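PDB 1X9G: putative MAR1 from Leishmania donovani, which is of unknown function, though it belongs to the isochorismatase superfamily and has been put forward as a putative ribonuclease. Local coordinates for residues 12-17 / 132-137; 20-25 / 102-107. One frame throughout, in Å; residues are numbered along the deposited sequence.

Interaction 1: residues 12-17 / 132-137; sequences LMPHYS and NKRVFL
Leu12 O takes a hydrogen bond from Arg134 NH2 at 3.0 Å, and it is a bent one, with an angle of 137° at the hydrogen. The donor stands above the carbonyl plane of Leu12, and the oxygen in turn is tilted from the guanidinium plane. Phe136 CZ, at the tip of the ring two residues further along the strand, lies over one face of that guanidinium, toward its rim. On the ring itself sits Met13: its CG makes a CH-pi contact 3.5 Å from the centroid of Phe136, 15° off the ring normal, over the face and shifted toward the CD2-CE2 rim. The Met13 sulfur follows over the same ring, SD lying 4.4 Å from the Phe136 centroid, a Met-aromatic contact. The bend of the Met13 chain at chi3 (82°) then carries CE to the CD1 side of the ring, 3.9 Å from Phe136 CD1. The backbone of Met13 is held separately, its N by Gln175 and its O by Lys178. Between these two segments, a single bent bond from a guanidinium also weakly drawn to Glu165 is probably a modest hold, and much of the contact rests on Met13 over the Phe136 face.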
loop_
_atom_site.group_PDB
_atom_site.type_symbol
_atom_site.label_atom_id
_atom_site.label_comp_id
_atom_site.label_asym_id
_atom_site.label_seq_id
_atom_site.Cartn_x
_atom_site.Cartn_y
_atom_site.Cartn_z
ATOM N N LEU A 12 10.461 -10.928 11.406
ATOM C CA LEU A 12 11.518 -10.704 10.388
ATOM C C LEU A 12 12.348 -11.981 10.180
ATOM O O LEU A 12 11.938 -13.038 10.648
ATOM C CB LEU A 12 12.408 -9.524 10.796
ATOM C CG LEU A 12 11.795 -8.135 10.940
ATOM C CD1 LEU A 12 12.641 -7.250 11.788
ATOM C CD2 LEU A 12 11.626 -7.497 9.570
ATOM N N MET A 13 13.475 -11.911 9.472
ATOM C CA MET A 13 14.429 -13.047 9.470
ATOM C C MET A 13 14.921 -13.362 10.907
ATOM O O MET A 13 15.217 -12.442 11.689
ATOM C CB MET A 13 15.633 -12.785 8.559
ATOM C CG MET A 13 15.248 -12.719 7.092
ATOM S SD MET A 13 16.502 -13.198 5.948
ATOM C CE MET A 13 16.325 -14.991 6.003
ATOM N N PRO A 14 14.944 -14.651 11.284
ATOM C CA PRO A 14 15.495 -15.008 12.594
ATOM C C PRO A 14 17.015 -15.012 12.485
ATOM O O PRO A 14 17.521 -15.011 11.344
ATOM C CB PRO A 14 14.954 -16.427 12.834
ATOM C CG PRO A 14 14.675 -16.984 11.488
ATOM C CD PRO A 14 14.470 -15.828 10.526
ATOM N N HIS A 15 17.719 -14.997 13.633
ATOM C CA HIS A 15 19.181 -15.172 13.689
ATOM C C HIS A 15 19.618 -16.318 12.767
ATOM O O HIS A 15 18.976 -17.357 12.729
ATOM C CB HIS A 15 19.723 -15.370 15.135
ATOM C CG HIS A 15 21.221 -15.411 15.179
ATOM N ND1 HIS A 15 21.934 -16.597 15.227
ATOM C CD2 HIS A 15 22.147 -14.426 15.039
ATOM C CE1 HIS A 15 23.229 -16.339 15.144
ATOM N NE2 HIS A 15 23.387 -15.031 15.022
ATOM N N TYR A 16 20.705 -16.120 12.024
ATOM C CA TYR A 16 21.167 -17.122 11.030
ATOM C C TYR A 16 21.285 -18.581 11.503
ATOM O O TYR A 16 21.203 -19.504 10.674
ATOM C CB TYR A 16 22.478 -16.711 10.329
ATOM C CG TYR A 16 23.699 -16.483 11.218
ATOM C CD1 TYR A 16 24.254 -15.203 11.333
ATOM C CD2 TYR A 16 24.337 -17.539 11.896
ATOM C CE1 TYR A 16 25.380 -14.962 12.118
ATOM C CE2 TYR A 16 25.491 -17.309 12.707
ATOM C CZ TYR A 16 26.004 -16.005 12.807
ATOM O OH TYR A 16 27.122 -15.689 13.580
ATOM N N SER A 17 21.457 -18.773 12.811
ATOM C CA SER A 17 21.688 -20.090 13.392
ATOM C C SER A 17 20.411 -20.815 13.798
ATOM O O SER A 17 20.470 -21.970 14.225
ATOM C CB SER A 17 22.632 -19.977 14.608
ATOM O OG SER A 17 22.003 -19.248 15.658
ATOM N N ASN A 132 4.767 -23.603 2.728
ATOM C CA ASN A 132 4.969 -23.079 4.087
ATOM C C ASN A 132 6.358 -22.556 4.414
ATOM O O ASN A 132 6.732 -22.532 5.579
ATOM C CB ASN A 132 4.558 -24.067 5.186
ATOM C CG ASN A 132 3.152 -24.596 5.014
ATOM O OD1 ASN A 132 2.180 -23.851 4.821
ATOM N ND2 ASN A 132 3.034 -25.905 5.112
ATOM N N LYS A 133 7.131 -22.112 3.432
ATOM C CA LYS A 133 8.395 -21.461 3.785
ATOM C C LYS A 133 8.162 -19.963 4.033
ATOM O O LYS A 133 7.192 -19.404 3.497
ATOM C CB LYS A 133 9.459 -21.715 2.721
ATOM C CG LYS A 133 10.138 -23.068 2.910
ATOM C CD LYS A 133 9.346 -24.222 2.255
ATOM C CE LYS A 133 10.236 -25.431 2.013
ATOM N NZ LYS A 133 10.340 -26.308 3.211
ATOM N N ARG A 134 8.985 -19.321 4.873
ATOM C CA ARG A 134 8.895 -17.864 4.928
ATOM C C ARG A 134 9.718 -17.326 3.770
ATOM O O ARG A 134 10.862 -17.772 3.552
ATOM C CB ARG A 134 9.362 -17.241 6.243
ATOM C CG ARG A 134 9.230 -18.105 7.470
ATOM C CD ARG A 134 8.530 -17.474 8.650
ATOM N NE ARG A 134 8.611 -16.011 8.757
ATOM C CZ ARG A 134 9.344 -15.348 9.654
ATOM N NH1 ARG A 134 10.126 -16.007 10.518
ATOM N NH2 ARG A 134 9.319 -14.018 9.668
ATOM N N VAL A 135 9.152 -16.387 3.009
ATOM C CA VAL A 135 9.935 -15.780 1.961
ATOM C C VAL A 135 10.331 -14.308 2.177
ATOM O O VAL A 135 9.542 -13.502 2.676
ATOM C CB VAL A 135 9.510 -16.233 0.496
ATOM C CG1 VAL A 135 8.324 -17.137 0.473
ATOM C CG2 VAL A 135 9.445 -15.092 -0.475
ATOM N N PHE A 136 11.594 -14.008 1.865
ATOM C CA PHE A 136 12.213 -12.704 2.082
ATOM C C PHE A 136 12.881 -12.269 0.828
ATOM O O PHE A 136 13.603 -13.054 0.208
ATOM C CB PHE A 136 13.252 -12.762 3.201
ATOM C CG PHE A 136 12.713 -13.309 4.475
ATOM C CD1 PHE A 136 12.671 -14.689 4.685
ATOM C CD2 PHE A 136 12.217 -12.446 5.465
ATOM C CE1 PHE A 136 12.150 -15.200 5.889
ATOM C CE2 PHE A 136 11.680 -12.928 6.645
ATOM C CZ PHE A 136 11.663 -14.312 6.867
ATOM N N LEU A 137 12.641 -11.023 0.433
ATOM C CA LEU A 137 12.995 -10.602 -0.906
ATOM C C LEU A 137 13.725 -9.283 -0.821
ATOM O O LEU A 137 13.196 -8.337 -0.315
ATOM C CB LEU A 137 11.704 -10.476 -1.774
ATOM C CG LEU A 137 10.902 -11.768 -2.013
ATOM C CD1 LEU A 137 9.484 -11.582 -1.716
ATOM C CD2 LEU A 137 11.091 -12.256 -3.460
#

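Interaction 2: residues 20-25 / 102-107; sequences KTAFLC and ELLEDV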
loop_
_atom_site.group_PDB
_atom_site.type_symbol
_atom_site.label_atom_id
_atom_site.label_comp_id
_atom_site.label_asym_id
_atom_site.label_seq_id
_atom_site.Cartn_x
_atom_site.Cartn_y
_atom_site.Cartn_z
ATOM N N LYS A 20 17.353 -23.229 8.755
ATOM C CA LYS A 20 18.094 -23.132 7.496
ATOM C C LYS A 20 17.428 -22.118 6.573
ATOM O O LYS A 20 16.213 -21.944 6.601
ATOM C CB LYS A 20 18.166 -24.483 6.750
ATOM C CG LYS A 20 18.622 -25.684 7.561
ATOM C CD LYS A 20 19.082 -26.825 6.657
ATOM C CE LYS A 20 20.142 -27.759 7.342
ATOM N NZ LYS A 20 21.576 -27.530 6.884
ATOM N N THR A 21 18.242 -21.484 5.736
ATOM C CA THR A 21 17.825 -20.504 4.755
ATOM C C THR A 21 18.418 -20.852 3.401
ATOM O O THR A 21 19.628 -21.027 3.290
ATOM C CB THR A 21 18.392 -19.115 5.110
ATOM O OG1 THR A 21 17.783 -18.639 6.315
ATOM C CG2 THR A 21 18.151 -18.113 3.945
ATOM N N ALA A 22 17.582 -20.939 2.371
ATOM C CA ALA A 22 18.092 -21.006 0.991
ATOM C C ALA A 22 18.142 -19.613 0.370
ATOM O O ALA A 22 17.149 -18.850 0.412
ATOM C CB ALA A 22 17.266 -21.987 0.099
ATOM N N PHE A 23 19.321 -19.276 -0.149
ATOM C CA PHE A 23 19.483 -18.218 -1.116
ATOM C C PHE A 23 19.165 -18.766 -2.506
ATOM O O PHE A 23 19.720 -19.767 -2.950
ATOM C CB PHE A 23 20.884 -17.613 -1.036
ATOM C CG PHE A 23 21.252 -17.106 0.353
ATOM C CD1 PHE A 23 22.426 -17.506 0.963
ATOM C CD2 PHE A 23 20.412 -16.223 1.042
ATOM C CE1 PHE A 23 22.775 -17.038 2.260
ATOM C CE2 PHE A 23 20.749 -15.752 2.328
ATOM C CZ PHE A 23 21.946 -16.170 2.940
ATOM N N LEU A 24 18.220 -18.117 -3.173
ATOM C CA LEU A 24 17.720 -18.593 -4.448
ATOM C C LEU A 24 17.975 -17.541 -5.492
ATOM O O LEU A 24 17.358 -16.473 -5.455
ATOM C CB LEU A 24 16.241 -18.889 -4.324
ATOM C CG LEU A 24 15.554 -19.568 -5.476
ATOM C CD1 LEU A 24 16.510 -20.586 -6.131
ATOM C CD2 LEU A 24 14.204 -20.204 -4.999
ATOM N N CYS A 25 18.888 -17.844 -6.415
ATOM C CA CYS A 25 19.362 -16.872 -7.376
ATOM C C CYS A 25 18.679 -17.125 -8.714
ATOM O O CYS A 25 19.018 -18.084 -9.435
ATOM C CB CYS A 25 20.877 -16.947 -7.501
ATOM S SG CYS A 25 21.505 -15.885 -8.822
ATOM N N GLU A 102 13.095 -31.020 -3.087
ATOM C CA GLU A 102 13.796 -31.874 -2.139
ATOM C C GLU A 102 14.956 -31.116 -1.471
ATOM O O GLU A 102 15.289 -31.348 -0.299
ATOM C CB GLU A 102 14.259 -33.197 -2.789
ATOM C CG GLU A 102 14.806 -33.122 -4.238
ATOM C CD GLU A 102 15.181 -34.518 -4.827
ATOM O OE1 GLU A 102 15.183 -35.525 -4.051
ATOM O OE2 GLU A 102 15.480 -34.602 -6.062
ATOM N N LEU A 103 15.534 -30.183 -2.222
ATOM C CA LEU A 103 16.620 -29.339 -1.734
ATOM C C LEU A 103 16.108 -28.266 -0.742
ATOM O O LEU A 103 16.889 -27.468 -0.207
ATOM C CB LEU A 103 17.331 -28.736 -2.942
ATOM C CG LEU A 103 18.767 -28.221 -3.025
ATOM C CD1 LEU A 103 19.857 -29.253 -2.593
ATOM C CD2 LEU A 103 18.979 -27.786 -4.447
ATOM N N LEU A 104 14.800 -28.302 -0.475
ATOM C CA LEU A 104 14.115 -27.428 0.493
ATOM C C LEU A 104 13.362 -28.246 1.540
ATOM O O LEU A 104 12.595 -27.697 2.333
ATOM C CB LEU A 104 13.083 -26.528 -0.225
ATOM C CG LEU A 104 13.561 -25.451 -1.186
ATOM C CD1 LEU A 104 12.357 -24.763 -1.907
ATOM C CD2 LEU A 104 14.482 -24.441 -0.526
ATOM N N GLU A 105 13.543 -29.561 1.513
ATOM C CA GLU A 105 12.848 -30.430 2.459
ATOM C C GLU A 105 13.117 -30.053 3.908
ATOM O O GLU A 105 12.250 -30.267 4.753
ATOM C CB GLU A 105 13.154 -31.911 2.219
ATOM C CG GLU A 105 12.088 -32.680 1.403
ATOM C CD GLU A 105 12.552 -34.108 1.000
ATOM O OE1 GLU A 105 12.982 -34.895 1.885
ATOM O OE2 GLU A 105 12.487 -34.440 -0.211
ATOM N N ASP A 106 14.284 -29.465 4.186
ATOM C CA ASP A 106 14.656 -29.061 5.565
ATOM C C ASP A 106 14.977 -27.569 5.736
ATOM O O ASP A 106 15.726 -27.193 6.665
ATOM C CB ASP A 106 15.879 -29.866 6.033
ATOM C CG ASP A 106 17.126 -29.557 5.210
ATOM O OD1 ASP A 106 17.004 -28.895 4.151
ATOM O OD2 ASP A 106 18.230 -29.976 5.619
ATOM N N VAL A 107 14.448 -26.734 4.830
ATOM C CA VAL A 107 14.772 -25.302 4.792
ATOM C C VAL A 107 13.552 -24.562 5.285
ATOM O O VAL A 107 12.437 -24.905 4.899
ATOM C CB VAL A 107 15.286 -24.831 3.361
ATOM C CG1 VAL A 107 15.251 -23.289 3.185
ATOM C CG2 VAL A 107 16.732 -25.322 3.110
#
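The contact joins the start of strand 21-26, one of the inner strands of the parallel sheet, to the loop that leaves helix 98-102 and leads into the neighbouring strand 109-115. Within that loop Leu104 to Val107 form a type I beta turn, closed by Val107 N to Leu104 O at 3.3 Å, and the turn lays its side chains against Lys20 and Ala22. Val107 does most of the apolar work. Its CG1, anti to the backbone N (chi1 164°), reaches the strand backbone, 3.4 Å from Ala22 N, and also meets the Ala22 methyl, with CG1 to CB at 3.9 Å. The other branch, CG2, turns to Lys20 and lies 4.0 Å from its CB. From another part of the turn, Leu104 brings CD2 to 3.8 Å from Ala22 CB, so that one small methyl receives a branch of each of two larger residues. At the edge of this patch the Lys20 chain passes obliquely across Asp106. Its methylenes do the touching: CD is 3.4 Å from Asp106 O, and CE is equally close to OD2. The ammonium stops short of a salt bridge, NZ remaining 4.3 Å from Asp106 OD2, so any attraction between the two charges is probably modest. The carboxylate has a firmer partner in Lys61 of strand 60-67, which makes a salt bridge to OD1. Leu104 also packs on Leu128 of helix 117-130. Backbone hydrogen bonds of Lys20 and Ala22 with Asn109 begin the strand pairing just beyond the turn. The contact thus sits where strands 21-26 and 109-115 begin, neighbours in a parallel sheet of order 3-2-1-4-5-6, consistent with the three-layer alpha/beta fold of the isochorismatase superfamily.

How the interactions relate
The centres of the two interactions lie about 11 Å apart, and both reach the same six-stranded parallel sheet. Along the chain the order is 12-17, 20-25, 102-107 and 132-137, so interaction 2 falls wholly between the two halves of interaction 1. Strand 21-26 and strand 134-143 each border strand 109-115, on its two sides, and this middle strand follows directly from the turn of interaction 2. The contacts also meet directly: Lys133 NZ probably donates to Leu104 O at 2.8 Å and to Val107 O, while Met13 CE packs on Thr21 OG1. Together they join the N-terminal segment to the beginnings of three adjacent strands, 21-26, 109-115 and 134-143.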